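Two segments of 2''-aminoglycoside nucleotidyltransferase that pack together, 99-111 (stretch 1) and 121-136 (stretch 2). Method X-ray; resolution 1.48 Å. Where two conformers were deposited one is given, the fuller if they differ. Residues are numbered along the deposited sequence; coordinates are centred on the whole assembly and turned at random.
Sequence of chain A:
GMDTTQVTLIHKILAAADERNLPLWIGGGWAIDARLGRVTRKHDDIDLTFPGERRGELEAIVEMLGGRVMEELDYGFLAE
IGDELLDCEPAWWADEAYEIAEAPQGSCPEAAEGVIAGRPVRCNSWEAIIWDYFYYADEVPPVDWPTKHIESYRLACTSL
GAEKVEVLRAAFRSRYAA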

ATOM      1  N   GLU A  99       3.994  -3.211  11.436  1.00 15.92           N
ATOM      2  CA  GLU A  99       2.607  -2.756  11.424  1.00 15.89           C
ATOM      3  C   GLU A  99       2.527  -1.288  11.069  1.00 15.52           C
ATOM      4  O   GLU A  99       3.270  -0.471  11.574  1.00 16.95           O
ATOM      5  CB  GLU A  99       1.895  -2.960  12.780  1.00 17.08           C
ATOM      6  CG  GLU A  99       1.711  -4.430  13.177  1.00 17.21           C
ATOM      7  CD  GLU A  99       0.679  -5.177  12.318  1.00 16.26           C
ATOM      8  OE1 GLU A  99      -0.125  -4.522  11.605  1.00 16.47           O
ATOM      9  OE2 GLU A  99       0.621  -6.437  12.440  1.00 17.93           O
ATOM     10  N   ILE A 100       1.562  -0.977  10.227  1.00 14.53           N
ATOM     11  CA  ILE A 100       1.193   0.420   9.966  1.00 15.14           C
ATOM     12  C   ILE A 100       0.534   0.956  11.226  1.00 18.17           C
ATOM     13  O   ILE A 100      -0.311   0.286  11.791  1.00 18.66           O
ATOM     14  CB  ILE A 100       0.247   0.486   8.741  1.00 16.54           C
ATOM     15  CG1 ILE A 100       0.989   0.036   7.491  1.00 18.65           C
ATOM     16  CG2 ILE A 100      -0.273   1.903   8.534  1.00 19.60           C
ATOM     17  CD1 ILE A 100       0.060  -0.169   6.301  1.00 20.22           C
ATOM     18  N   ALA A 101       0.937   2.155  11.653  1.00 17.28           N
ATOM     19  CA  ALA A 101       0.351   2.795  12.861  1.00 20.01           C
ATOM     20  C   ALA A 101      -1.139   2.897  12.716  1.00 19.55           C
ATOM     21  O   ALA A 101      -1.636   3.331  11.673  1.00 21.67           O
ATOM     22  CB  ALA A 101       0.943   4.170  13.103  1.00 23.27           C
ATOM     23  N   GLU A 102      -1.815   2.466  13.772  1.00 24.15           N
ATOM     24  CA  GLU A 102      -3.274   2.580  13.917  1.00 20.62           C
ATOM     25  C   GLU A 102      -4.056   1.597  13.011  1.00 20.73           C
ATOM     26  O   GLU A 102      -5.290   1.562  13.063  1.00 20.64           O
ATOM     27  CB  GLU A 102      -3.743   4.035  13.642  1.00 24.71           C
ATOM     28  CG  GLU A 102      -3.022   5.125  14.477  1.00 27.14           C
ATOM     29  CD  GLU A 102      -3.585   6.532  14.223  1.00 39.40           C
ATOM     30  OE1 GLU A 102      -2.849   7.400  13.692  1.00 49.00           O
ATOM     31  OE2 GLU A 102      -4.766   6.765  14.540  1.00 33.24           O
ATOM     32  N   ALA A 103      -3.367   0.776  12.220  1.00 18.06           N
ATOM     33  CA  ALA A 103      -4.050  -0.170  11.327  1.00 19.28           C
ATOM     34  C   ALA A 103      -4.400  -1.470  12.059  1.00 17.88           C
ATOM     35  O   ALA A 103      -3.834  -1.769  13.126  1.00 19.42           O
ATOM     36  CB  ALA A 103      -3.161  -0.468  10.118  1.00 18.80           C
ATOM     37  N   PRO A 104      -5.324  -2.258  11.512  1.00 17.02           N
ATOM     38  CA  PRO A 104      -5.618  -3.566  12.102  1.00 18.80           C
ATOM     39  C   PRO A 104      -4.386  -4.468  12.094  1.00 17.52           C
ATOM     40  O   PRO A 104      -3.605  -4.409  11.121  1.00 19.46           O
ATOM     41  CB  PRO A 104      -6.740  -4.130  11.218  1.00 19.35           C
ATOM     42  CG  PRO A 104      -7.355  -2.922  10.591  1.00 20.76           C
ATOM     43  CD  PRO A 104      -6.211  -1.974  10.362  1.00 18.91           C
ATOM     44  N   GLN A 105      -4.232  -5.300  13.123  1.00 16.52           N
ATOM     45  CA  GLN A 105      -3.080  -6.227  13.183  1.00 17.34           C
ATOM     46  C   GLN A 105      -3.022  -7.073  11.909  1.00 18.47           C
ATOM     47  O   GLN A 105      -4.066  -7.471  11.379  1.00 19.49           O
ATOM     48  CB  GLN A 105      -3.190  -7.143  14.395  1.00 19.80           C
ATOM     49  CG  GLN A 105      -2.009  -8.129  14.523  1.00 25.29           C
ATOM     50  CD  GLN A 105      -2.019  -8.995  15.787  1.00 38.59           C
ATOM     51  OE1 GLN A 105      -3.037  -9.132  16.474  1.00 36.49           O
ATOM     52  NE2 GLN A 105      -0.876  -9.597  16.080  1.00 42.22           N
ATOM     53  N   GLY A 106      -1.814  -7.363  11.433  1.00 14.93           N
ATOM     54  CA  GLY A 106      -1.672  -8.183  10.228  1.00 16.00           C
ATOM     55  C   GLY A 106      -1.512  -7.338   8.983  1.00 15.07           C
ATOM     56  O   GLY A 106      -1.606  -7.859   7.852  1.00 16.14           O
ATOM     57  N   SER A 107      -1.266  -6.038   9.137  1.00 14.24           N
ATOM     58  CA  SER A 107      -1.232  -5.140   7.994  1.00 14.08           C
ATOM     59  C   SER A 107      -0.095  -5.413   7.007  1.00 15.76           C
ATOM     60  O   SER A 107      -0.220  -5.067   5.840  1.00 14.40           O
ATOM     61  CB  SER A 107      -1.166  -3.657   8.460  1.00 14.87           C
ATOM     62  OG  SER A 107      -0.005  -3.389   9.234  1.00 14.46           O
ATOM     63  N   CYS A 108       0.983  -6.044   7.497  1.00 13.67           N
ATOM     64  CA  CYS A 108       2.182  -6.242   6.678  1.00 14.59           C
ATOM     65  C   CYS A 108       2.584  -7.703   6.768  1.00 15.02           C
ATOM     66  O   CYS A 108       3.551  -8.038   7.443  1.00 15.92           O
ATOM     67  CB  CYS A 108       3.341  -5.343   7.183  1.00 14.13           C
ATOM     68  SG  CYS A 108       3.009  -3.577   7.002  1.00 15.43           S
ATOM     69  N   PRO A 109       1.851  -8.601   6.109  1.00 14.76           N
ATOM     70  CA  PRO A 109       2.128 -10.048   6.294  1.00 14.98           C
ATOM     71  C   PRO A 109       3.495 -10.449   5.716  1.00 18.56           C
ATOM     72  O   PRO A 109       3.915  -9.913   4.666  1.00 18.16           O
ATOM     73  CB  PRO A 109       0.994 -10.743   5.506  1.00 17.86           C
ATOM     74  CG  PRO A 109       0.336  -9.668   4.693  1.00 20.94           C
ATOM     75  CD  PRO A 109       0.668  -8.328   5.273  1.00 15.73           C
ATOM     76  N   GLU A 110       4.148 -11.395   6.361  1.00 17.87           N
ATOM     77  CA  GLU A 110       5.494 -11.783   5.884  1.00 17.06           C
ATOM     78  C   GLU A 110       5.465 -12.527   4.559  1.00 17.99           C
ATOM     79  O   GLU A 110       6.402 -12.382   3.773  1.00 21.41           O
ATOM     80  CB  GLU A 110       6.240 -12.623   6.919  1.00 19.51           C
ATOM     81  CG  GLU A 110       5.588 -13.910   7.288  1.00 20.94           C
ATOM     82  CD  GLU A 110       5.990 -15.069   6.366  1.00 35.15           C
ATOM     83  OE1 GLU A 110       7.018 -14.961   5.664  1.00 32.89           O
ATOM     84  OE2 GLU A 110       5.251 -16.077   6.354  1.00 45.52           O
ATOM     85  N   ALA A 111       4.431 -13.319   4.312  1.00 18.21           N
ATOM     86  CA  ALA A 111       4.424 -14.061   3.043  1.00 20.92           C
ATOM     87  C   ALA A 111       4.064 -13.162   1.870  1.00 19.92           C
ATOM     88  O   ALA A 111       3.356 -12.168   2.028  1.00 22.02           O
ATOM     89  CB  ALA A 111       3.465 -15.233   3.124  1.00 28.75           C
ATOM     90  N   VAL A 121       4.820 -10.988  -4.738  1.00 14.57           N
ATOM     91  CA  VAL A 121       5.107  -9.742  -4.048  1.00 14.59           C
ATOM     92  C   VAL A 121       4.415  -9.708  -2.716  1.00 15.46           C
ATOM     93  O   VAL A 121       3.274 -10.181  -2.575  1.00 16.06           O
ATOM     94  CB  VAL A 121       4.688  -8.464  -4.833  1.00 14.56           C
ATOM     95  CG1 VAL A 121       5.383  -8.393  -6.196  1.00 16.23           C
ATOM     96  CG2 VAL A 121       3.125  -8.381  -5.044  1.00 16.50           C
ATOM     97  N   ARG A 122       5.105  -9.154  -1.737  1.00 14.58           N
ATOM     98  CA  ARG A 122       4.445  -8.773  -0.487  1.00 14.00           C
ATOM     99  C   ARG A 122       3.474  -7.620  -0.746  1.00 14.08           C
ATOM    100  O   ARG A 122       3.790  -6.661  -1.432  1.00 14.07           O
ATOM    101  CB  ARG A 122       5.477  -8.393   0.567  1.00 12.96           C
ATOM    102  CG  ARG A 122       6.352  -9.566   1.069  1.00 14.79           C
ATOM    103  CD  ARG A 122       7.155  -9.147   2.281  1.00 16.22           C
ATOM    104  NE  ARG A 122       7.917 -10.256   2.888  1.00 17.94           N
ATOM    105  CZ  ARG A 122       9.213 -10.465   2.679  1.00 21.37           C
ATOM    106  NH1 ARG A 122       9.928  -9.655   1.899  1.00 20.06           N
ATOM    107  NH2 ARG A 122       9.819 -11.478   3.313  1.00 23.38           N
ATOM    108  N   CYS A 123       2.340  -7.687  -0.056  1.00 15.17           N
ATOM    109  CA  CYS A 123       1.387  -6.600  -0.142  0.53 14.30           C
ATOM    110  C   CYS A 123       0.619  -6.488   1.144  1.00 14.37           C
ATOM    111  O   CYS A 123       0.454  -7.445   1.881  1.00 14.88           O
ATOM    112  CB  CYS A 123       0.465  -6.799  -1.340  0.53 14.33           C
ATOM    113  SG  CYS A 123      -0.111  -8.507  -1.598  0.53 15.15           S
ATOM    114  N   ASN A 124       0.169  -5.253   1.411  1.00 13.04           N
ATOM    115  CA  ASN A 124      -0.579  -5.039   2.633  1.00 13.68           C
ATOM    116  C   ASN A 124      -1.855  -5.892   2.609  1.00 14.03           C
ATOM    117  O   ASN A 124      -2.383  -6.229   1.534  1.00 14.64           O
ATOM    118  CB  ASN A 124      -0.914  -3.554   2.788  1.00 15.39           C
ATOM    119  CG  ASN A 124       0.315  -2.743   3.076  1.00 16.75           C
ATOM    120  OD1 ASN A 124       0.654  -1.810   2.352  1.00 19.30           O
ATOM    121  ND2 ASN A 124       1.025  -3.116   4.140  1.00 16.00           N
ATOM    122  N   SER A 125      -2.369  -6.203   3.784  1.00 13.40           N
ATOM    123  CA  SER A 125      -3.556  -7.038   3.908  1.00 13.45           C
ATOM    124  C   SER A 125      -4.818  -6.344   3.379  1.00 14.29           C
ATOM    125  O   SER A 125      -4.878  -5.114   3.271  1.00 14.69           O
ATOM    126  CB  SER A 125      -3.760  -7.405   5.361  1.00 17.07           C
ATOM    127  OG  SER A 125      -4.110  -6.210   6.080  1.00 15.38           O
ATOM    128  N   TRP A 126      -5.811  -7.146   3.010  1.00 14.54           N
ATOM    129  CA  TRP A 126      -7.100  -6.567   2.637  1.00 15.15           C
ATOM    130  C   TRP A 126      -7.620  -5.669   3.743  1.00 14.93           C
ATOM    131  O   TRP A 126      -8.170  -4.593   3.434  1.00 15.43           O
ATOM    132  CB  TRP A 126      -8.150  -7.649   2.340  1.00 15.15           C
ATOM    133  CG  TRP A 126      -7.974  -8.404   1.064  1.00 16.74           C
ATOM    134  CD1 TRP A 126      -7.799  -9.758   0.935  1.00 20.36           C
ATOM    135  CD2 TRP A 126      -8.055  -7.879  -0.263  1.00 14.81           C
ATOM    136  NE1 TRP A 126      -7.741 -10.092  -0.398  1.00 21.03           N
ATOM    137  CE2 TRP A 126      -7.893  -8.950  -1.150  1.00 16.05           C
ATOM    138  CE3 TRP A 126      -8.238  -6.600  -0.794  1.00 16.11           C
ATOM    139  CZ2 TRP A 126      -7.916  -8.779  -2.549  1.00 15.95           C
ATOM    140  CZ3 TRP A 126      -8.266  -6.436  -2.161  1.00 17.60           C
ATOM    141  CH2 TRP A 126      -8.064  -7.510  -3.026  1.00 18.05           C
ATOM    142  N   GLU A 127      -7.485  -6.071   5.005  1.00 15.66           N
ATOM    143  CA  GLU A 127      -8.026  -5.233   6.087  1.00 14.79           C
ATOM    144  C   GLU A 127      -7.326  -3.871   6.118  1.00 14.75           C
ATOM    145  O   GLU A 127      -7.993  -2.846   6.333  1.00 16.48           O
ATOM    146  CB  GLU A 127      -7.867  -5.972   7.425  1.00 15.46           C
ATOM    147  CG  GLU A 127      -8.748  -7.180   7.553  1.00 18.51           C
ATOM    148  CD  GLU A 127      -8.149  -8.488   6.923  1.00 24.53           C
ATOM    149  OE1 GLU A 127      -7.128  -8.523   6.153  1.00 27.89           O
ATOM    150  OE2 GLU A 127      -8.745  -9.548   7.207  1.00 30.36           O
ATOM    151  N   ALA A 128      -6.006  -3.847   5.917  1.00 14.20           N
ATOM    152  CA  ALA A 128      -5.275  -2.583   5.863  1.00 14.49           C
ATOM    153  C   ALA A 128      -5.673  -1.725   4.680  1.00 15.32           C
ATOM    154  O   ALA A 128      -5.787  -0.499   4.801  1.00 16.73           O
ATOM    155  CB  ALA A 128      -3.742  -2.845   5.842  1.00 16.40           C
ATOM    156  N   ILE A 129      -5.861  -2.371   3.533  1.00 14.68           N
ATOM    157  CA  ILE A 129      -6.282  -1.672   2.320  1.00 15.25           C
ATOM    158  C   ILE A 129      -7.633  -0.996   2.550  1.00 15.04           C
ATOM    159  O   ILE A 129      -7.840   0.211   2.272  1.00 16.97           O
ATOM    160  CB  ILE A 129      -6.339  -2.657   1.140  1.00 14.92           C
ATOM    161  CG1 ILE A 129      -4.933  -3.125   0.795  1.00 16.93           C
ATOM    162  CG2 ILE A 129      -7.048  -2.057  -0.083  1.00 17.62           C
ATOM    163  CD1 ILE A 129      -4.921  -4.329  -0.180  1.00 17.22           C
ATOM    164  N   ILE A 130      -8.566  -1.743   3.120  1.00 15.15           N
ATOM    165  CA  ILE A 130      -9.918  -1.236   3.329  1.00 15.88           C
ATOM    166  C   ILE A 130      -9.935  -0.171   4.448  1.00 15.43           C
ATOM    167  O   ILE A 130     -10.625   0.849   4.330  1.00 16.04           O
ATOM    168  CB  ILE A 130     -10.852  -2.415   3.645  1.00 17.21           C
ATOM    169  CG1 ILE A 130     -11.005  -3.246   2.381  1.00 19.12           C
ATOM    170  CG2 ILE A 130     -12.224  -1.932   4.148  1.00 21.17           C
ATOM    171  CD1 ILE A 130     -11.635  -4.564   2.608  1.00 25.79           C
ATOM    172  N   TRP A 131      -9.157  -0.376   5.517  1.00 15.84           N
ATOM    173  CA  TRP A 131      -9.036   0.598   6.581  1.00 14.70           C
ATOM    174  C   TRP A 131      -8.675   1.997   6.049  1.00 16.65           C
ATOM    175  O   TRP A 131      -9.214   2.993   6.520  1.00 17.98           O
ATOM    176  CB  TRP A 131      -7.968   0.122   7.563  1.00 16.02           C
ATOM    177  CG  TRP A 131      -7.885   0.798   8.891  1.00 17.91           C
ATOM    178  CD1 TRP A 131      -6.946   1.730   9.285  1.00 18.76           C
ATOM    179  CD2 TRP A 131      -8.700   0.539  10.042  1.00 16.75           C
ATOM    180  NE1 TRP A 131      -7.133   2.056  10.606  1.00 19.20           N
ATOM    181  CE2 TRP A 131      -8.223   1.369  11.093  1.00 18.00           C
ATOM    182  CE3 TRP A 131      -9.809  -0.289  10.293  1.00 17.80           C
ATOM    183  CZ2 TRP A 131      -8.794   1.354  12.361  1.00 19.18           C
ATOM    184  CZ3 TRP A 131     -10.372  -0.295  11.532  1.00 17.32           C
ATOM    185  CH2 TRP A 131      -9.861   0.517  12.577  1.00 18.65           C
ATOM    186  N   ASP A 132      -7.755   2.062   5.085  1.00 16.98           N
ATOM    187  CA  ASP A 132      -7.379   3.372   4.544  1.00 19.20           C
ATOM    188  C   ASP A 132      -8.518   4.057   3.833  1.00 19.97           C
ATOM    189  O   ASP A 132      -8.601   5.293   3.814  1.00 21.58           O
ATOM    190  CB  ASP A 132      -6.196   3.245   3.582  1.00 24.02           C
ATOM    191  CG  ASP A 132      -4.907   3.711   4.217  1.00 33.40           C
ATOM    192  OD1 ASP A 132      -4.964   4.252   5.347  1.00 32.20           O
ATOM    193  OD2 ASP A 132      -3.838   3.508   3.615  1.00 43.03           O
ATOM    194  N   TYR A 133      -9.408   3.294   3.192  1.00 19.52           N
ATOM    195  CA  TYR A 133     -10.583   3.915   2.613  1.00 20.42           C
ATOM    196  C   TYR A 133     -11.495   4.534   3.675  1.00 19.69           C
ATOM    197  O   TYR A 133     -12.204   5.488   3.410  1.00 21.97           O
ATOM    198  CB  TYR A 133     -11.425   2.931   1.791  1.00 19.34           C
ATOM    199  CG  TYR A 133     -10.825   2.605   0.449  1.00 18.16           C
ATOM    200  CD1 TYR A 133     -10.993   3.442  -0.639  1.00 21.13           C
ATOM    201  CD2 TYR A 133     -10.096   1.437   0.279  1.00 21.40           C
ATOM    202  CE1 TYR A 133     -10.411   3.113  -1.889  1.00 25.01           C
ATOM    203  CE2 TYR A 133      -9.531   1.099  -0.942  1.00 25.87           C
ATOM    204  CZ  TYR A 133      -9.690   1.938  -2.011  1.00 21.79           C
ATOM    205  OH  TYR A 133      -9.099   1.562  -3.200  1.00 25.54           O
ATOM    206  N   PHE A 134     -11.476   3.999   4.893  1.00 20.76           N
ATOM    207  CA  PHE A 134     -12.283   4.584   5.941  1.00 20.86           C
ATOM    208  C   PHE A 134     -11.783   5.985   6.309  1.00 19.25           C
ATOM    209  O   PHE A 134     -12.586   6.901   6.532  1.00 23.19           O
ATOM    210  CB  PHE A 134     -12.325   3.684   7.191  1.00 20.92           C
ATOM    211  CG  PHE A 134     -12.926   2.315   6.938  1.00 18.01           C
ATOM    212  CD1 PHE A 134     -13.825   2.090   5.891  1.00 23.44           C
ATOM    213  CD2 PHE A 134     -12.599   1.261   7.786  1.00 18.35           C
ATOM    214  CE1 PHE A 134     -14.375   0.806   5.690  1.00 22.53           C
ATOM    215  CE2 PHE A 134     -13.152  -0.020   7.583  1.00 19.65           C
ATOM    216  CZ  PHE A 134     -14.048  -0.223   6.553  1.00 18.66           C
ATOM    217  N   TYR A 135     -10.459   6.163   6.347  1.00 20.03           N
ATOM    218  CA  TYR A 135      -9.943   7.528   6.546  1.00 21.94           C
ATOM    219  C   TYR A 135     -10.366   8.455   5.414  1.00 20.62           C
ATOM    220  O   TYR A 135     -10.738   9.617   5.656  1.00 23.72           O
ATOM    221  CB  TYR A 135      -8.426   7.547   6.644  1.00 22.20           C
ATOM    222  CG  TYR A 135      -7.822   6.867   7.840  1.00 20.12           C
ATOM    223  CD1 TYR A 135      -8.041   7.356   9.132  1.00 21.55           C
ATOM    224  CD2 TYR A 135      -7.026   5.763   7.673  1.00 20.91           C
ATOM    225  CE1 TYR A 135      -7.439   6.718  10.239  1.00 19.58           C
ATOM    226  CE2 TYR A 135      -6.425   5.137   8.737  1.00 21.12           C
ATOM    227  CZ  TYR A 135      -6.662   5.597  10.024  1.00 20.51           C
ATOM    228  OH  TYR A 135      -6.049   4.954  11.105  1.00 23.63           O
ATOM    229  N   TYR A 136     -10.293   7.946   4.187  1.00 20.64           N
ATOM    230  CA  TYR A 136     -10.676   8.716   3.017  1.00 21.72           C
ATOM    231  C   TYR A 136     -12.150   9.141   3.115  1.00 23.12           C
ATOM    232  O   TYR A 136     -12.502  10.284   2.766  1.00 25.54           O
ATOM    233  CB  TYR A 136     -10.365   7.880   1.756  1.00 21.52           C
ATOM    234  CG  TYR A 136     -10.622   8.604   0.454  1.00 27.65           C
ATOM    235  CD1 TYR A 136     -10.239   9.926   0.283  1.00 26.25           C
ATOM    236  CD2 TYR A 136     -11.254   7.966  -0.599  1.00 28.58           C
ATOM    237  CE1 TYR A 136     -10.461  10.586  -0.920  1.00 29.74           C
ATOM    238  CE2 TYR A 136     -11.495   8.622  -1.804  1.00 30.09           C
ATOM    239  CZ  TYR A 136     -11.103   9.934  -1.956  1.00 28.78           C
ATOM    240  OH  TYR A 136     -11.340  10.608  -3.141  1.00 28.86           O
TER
HETATM  241  O   HOH W   1      -3.991   3.239  10.371  1.00 31.70           O
HETATM  242  O   HOH W   2      -4.623  -6.408   8.781  1.00 22.56           O
HETATM  243  O   HOH W   3       9.632 -13.233   5.561  1.00 37.56           O
HETATM  244  O   HOH W   4       1.954 -10.123   1.356  1.00 23.26           O

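Stretch 1 (99-111) crosses this contact without forming a regular helix; its one defined bend is a type II beta turn from I100 to A103, closed by A103 N to I100 O at 3.1 Å. Stretch 2 (121-136) arrives as an extended segment and enters a helix at W126. The backbones come closest around S107 and C108, whose CA atoms lie 5.1 Å from S125 CA and 5.0 Å from N124 CA, respectively. Together the two stretches bury 653 Å².

The hub is the carbonyl of S107. S107 O accepts from N124 ND2 at 2.9 Å, nearly in line, and from S125 N at 3.2 Å; N124 CA also lies 3.2 Å from S107 O, a CA-H...O contact. One oxygen thus ties side chain and backbone of the segment just before the helix. The amide end of N124 also places ND2 3.5 Å from C108 SG and 3.8 Å from I100 CD1. S125, the N-cap residue, uses OG to accept from A128 N at 3.0 Å, satisfying an amide that the first helical turn leaves free. Water 2 links S125 OG (2.8 Å) to Q105 O (2.9 Å).

A carboxylate holds the loop in shape from within. E99 OE2 accepts from G106 N at 2.8 Å, while E99 OE1 accepts from S107 N at 3.1 Å and S107 OG at 2.6 Å; S107 OG in turn accepts from I100 N at 3.0 Å. G106 has phi/psi of 96/12, where a CB would jam against the preceding carbonyl O. The neighbouring S107 CB rests 3.8 Å from A128 CB, in contact with the first turn of the helix.

Farther along the helix, W131 offers a ring face to the loop. P104 CD sits 3.6 Å from the centroid of its five-membered ring, and A103 CA is 4.2 Å from the same centroid, so both direct polarized C-H groups at the pi cloud. E102 CB reaches within 3.5 Å of Y135 OH, and water 1 joins that hydroxyl (Y135 OH, 2.8 Å) to A101 O (2.7 Å) in the turn.

At the other end, R122 turns its guanidinium edge to the loop and donates from NE to E110 O at 2.8 Å. Water 3 bridges R122 NH2 (2.9 Å) and E110 OE1 (3.1 Å). Water 4, accepting from C123 N at 2.8 Å and donating to A111 O at 2.6 Å, spans the backbones.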